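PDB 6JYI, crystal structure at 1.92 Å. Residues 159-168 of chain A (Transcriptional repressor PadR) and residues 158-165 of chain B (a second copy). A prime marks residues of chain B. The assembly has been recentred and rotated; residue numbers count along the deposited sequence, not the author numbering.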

# COMPACT_ATOMS: atom_id res chain seq x y z
N ALA A 159 -7.50 -7.96 -9.78
CA ALA A 159 -6.90 -9.31 -9.77
C ALA A 159 -6.36 -9.59 -8.38
O ALA A 159 -6.60 -10.64 -7.79
CB ALA A 159 -5.79 -9.42 -10.80
N SER A 160 -5.70 -8.59 -7.82
CA SER A 160 -5.09 -8.71 -6.52
C SER A 160 -6.13 -8.81 -5.39
O SER A 160 -6.09 -9.73 -4.59
CB SER A 160 -4.14 -7.53 -6.32
OG SER A 160 -3.74 -7.48 -4.97
N TYR A 161 -7.09 -7.90 -5.36
CA TYR A 161 -8.18 -7.99 -4.41
C TYR A 161 -8.95 -9.29 -4.46
O TYR A 161 -9.35 -9.84 -3.41
CB TYR A 161 -9.17 -6.86 -4.61
CG TYR A 161 -8.73 -5.48 -4.17
CD1 TYR A 161 -7.86 -5.29 -3.11
CD2 TYR A 161 -9.25 -4.35 -4.79
CE1 TYR A 161 -7.49 -4.01 -2.70
CE2 TYR A 161 -8.90 -3.09 -4.40
CZ TYR A 161 -8.02 -2.91 -3.36
OH TYR A 161 -7.70 -1.63 -2.98
N SER A 162 -9.24 -9.77 -5.67
CA SER A 162 -10.01 -10.99 -5.82
C SER A 162 -9.24 -12.20 -5.28
O SER A 162 -9.83 -13.12 -4.71
CB SER A 162 -10.44 -11.21 -7.27
OG SER A 162 -11.30 -10.14 -7.68
N ALA A 163 -7.93 -12.18 -5.45
CA ALA A 163 -7.11 -13.29 -5.01
C ALA A 163 -7.01 -13.23 -3.50
O ALA A 163 -7.08 -14.27 -2.83
CB ALA A 163 -5.74 -13.22 -5.65
N GLN A 164 -6.91 -12.02 -2.94
CA GLN A 164 -6.97 -11.87 -1.46
C GLN A 164 -8.27 -12.40 -0.88
O GLN A 164 -8.25 -13.12 0.09
CB GLN A 164 -6.80 -10.42 -1.05
CG GLN A 164 -5.40 -9.89 -1.31
CD GLN A 164 -5.35 -8.39 -1.26
OE1 GLN A 164 -6.13 -7.77 -0.54
NE2 GLN A 164 -4.48 -7.79 -2.06
N VAL A 165 -9.40 -12.01 -1.49
CA VAL A 165 -10.72 -12.52 -1.07
C VAL A 165 -10.80 -14.05 -1.09
O VAL A 165 -11.21 -14.66 -0.10
CB VAL A 165 -11.86 -11.89 -1.90
CG1 VAL A 165 -13.20 -12.61 -1.64
CG2 VAL A 165 -11.95 -10.38 -1.59
N GLU A 166 -10.43 -14.66 -2.22
CA GLU A 166 -10.46 -16.13 -2.38
C GLU A 166 -9.65 -16.79 -1.27
O GLU A 166 -10.13 -17.69 -0.59
CB GLU A 166 -9.88 -16.57 -3.74
CG GLU A 166 -10.71 -16.18 -4.99
N THR A 167 -8.44 -16.28 -1.05
CA THR A 167 -7.55 -16.84 -0.04
C THR A 167 -8.19 -16.75 1.34
O THR A 167 -8.21 -17.73 2.07
CB THR A 167 -6.19 -16.13 -0.02
OG1 THR A 167 -5.49 -16.41 -1.23
CG2 THR A 167 -5.34 -16.60 1.15
N LEU A 168 -8.76 -15.61 1.67
CA LEU A 168 -9.35 -15.42 2.98
C LEU A 168 -10.57 -16.29 3.22
O LEU A 168 -10.73 -16.84 4.31
CB LEU A 168 -9.67 -13.94 3.25
CG LEU A 168 -8.44 -13.05 3.45
CD1 LEU A 168 -8.87 -11.59 3.52
CD2 LEU A 168 -7.63 -13.43 4.68
N ILE B 158 1.42 -14.22 -1.34
CA ILE B 158 1.68 -15.05 -2.50
C ILE B 158 0.51 -14.98 -3.48
O ILE B 158 0.72 -14.90 -4.69
CB ILE B 158 1.94 -16.52 -2.09
CG1 ILE B 158 3.32 -16.67 -1.45
CG2 ILE B 158 1.84 -17.45 -3.28
CD1 ILE B 158 3.58 -18.08 -0.99
N ALA B 159 -0.70 -15.02 -2.94
CA ALA B 159 -1.90 -15.02 -3.78
C ALA B 159 -2.00 -13.70 -4.53
O ALA B 159 -2.24 -13.69 -5.74
CB ALA B 159 -3.13 -15.25 -2.96
N SER B 160 -1.82 -12.61 -3.81
CA SER B 160 -1.86 -11.28 -4.37
C SER B 160 -0.79 -11.07 -5.45
O SER B 160 -1.11 -10.68 -6.56
CB SER B 160 -1.71 -10.23 -3.27
OG SER B 160 -1.52 -8.94 -3.83
N TYR B 161 0.47 -11.33 -5.12
CA TYR B 161 1.53 -11.17 -6.12
C TYR B 161 1.36 -12.11 -7.30
O TYR B 161 1.67 -11.76 -8.43
CB TYR B 161 2.92 -11.38 -5.51
CG TYR B 161 3.27 -10.47 -4.37
CD1 TYR B 161 2.89 -9.13 -4.36
CD2 TYR B 161 4.06 -10.93 -3.32
CE1 TYR B 161 3.25 -8.28 -3.31
CE2 TYR B 161 4.39 -10.10 -2.26
CZ TYR B 161 3.98 -8.78 -2.27
OH TYR B 161 4.37 -7.98 -1.22
N SER B 162 0.86 -13.31 -7.06
CA SER B 162 0.69 -14.28 -8.15
C SER B 162 -0.32 -13.80 -9.17
O SER B 162 -0.11 -13.97 -10.38
CB SER B 162 0.27 -15.64 -7.65
OG SER B 162 1.31 -16.21 -6.87
N ALA B 163 -1.41 -13.23 -8.66
CA ALA B 163 -2.50 -12.74 -9.52
C ALA B 163 -2.02 -11.53 -10.32
O ALA B 163 -2.37 -11.37 -11.49
CB ALA B 163 -3.72 -12.36 -8.67
N GLN B 164 -1.20 -10.69 -9.68
CA GLN B 164 -0.62 -9.53 -10.35
C GLN B 164 0.29 -9.99 -11.47
O GLN B 164 0.14 -9.53 -12.60
CB GLN B 164 0.18 -8.68 -9.36
CG GLN B 164 -0.67 -8.02 -8.28
CD GLN B 164 0.21 -7.21 -7.36
OE1 GLN B 164 1.13 -6.54 -7.83
NE2 GLN B 164 -0.04 -7.28 -6.05
N VAL B 165 1.21 -10.94 -11.18
CA VAL B 165 2.04 -11.55 -12.22
C VAL B 165 1.23 -12.15 -13.38
O VAL B 165 1.56 -11.92 -14.53
CB VAL B 165 3.00 -12.63 -11.65
CG1 VAL B 165 3.69 -13.39 -12.80
CG2 VAL B 165 4.04 -11.99 -10.76

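Two copies of the same helical segment cross at 144°, closer to antiparallel than parallel, with their axes only 7.9 Å apart at the nearest point. At this spacing the close positions are filled by small residues: alanine and serine sit where the CA atoms come nearest. The register is nearly symmetric: Ser160 lies over Ser160′, with Ala159 opposite Ala163′ and Ala163 opposite Ala159′.

Ala159 directs its CA-to-CB bond toward the partner helix. Its CB sits 4.2 Å from CB of Ala163′, while its carbonyl O is 3.5 Å from that same CB of Ala163′. A methyl group is therefore packed against backbone as well as side chain. The carbonyl O is not left unpaired by this, since it accepts the helical hydrogen bond from N of Ala163.

Ser160 marks the tightest point of the backbone, its CA 4.7 Å from CA of Ser160′. Both serines point their CB sideways and both adopt chi1 t, which brings Ser160 OG and Ser160′ OG to 2.9 Å in the one hydrogen bond across the stretches. Either hydroxyl could be the donor. A serine hydroxyl suits this spot because it is compact enough for the close crossing yet still polar enough to join the two chains.

Tyr161 turns away from the partner and Ser162 lies to the side; neither touches it.

Ala163, one helical turn beyond Ala159, again points toward the other chain. Its CB meets CB of Ala163′ at 3.7 Å and CB of Ala159′ at 4.3 Å, and lies 3.5 Å from O of Ala159′. The four alanines form a small apolar patch beside the serine pair.

Gln164 starts sideways, but its end comes nearer, placing NE2 3.6 Å from OG of Ser160′ and 3.0 Å from OG of its own Ser160. On the other chain, Gln164′ NE2 donates to Ser160′ OG at 3.1 Å, so a glutamine one turn along flanks the shared hydroxyl pair. Its length lets an amide reach this polar site from a backbone position set farther back, and its OE1 is satisfied elsewhere in the structure.

Val165 and Leu168 are out of reach of the partner. Glu166 points toward it without making contact, although its carboxylate is not modelled. Thr167, the last residue of the stretch to touch the partner, points its CA-to-CB bond toward it; its short side chain sets OG1 3.1 Å from CB of Ala159′, a packing contact against a methyl group that can offer OG1 no hydrogen bond. In all, 310 Å² is buried, most of it on the alanines and serines.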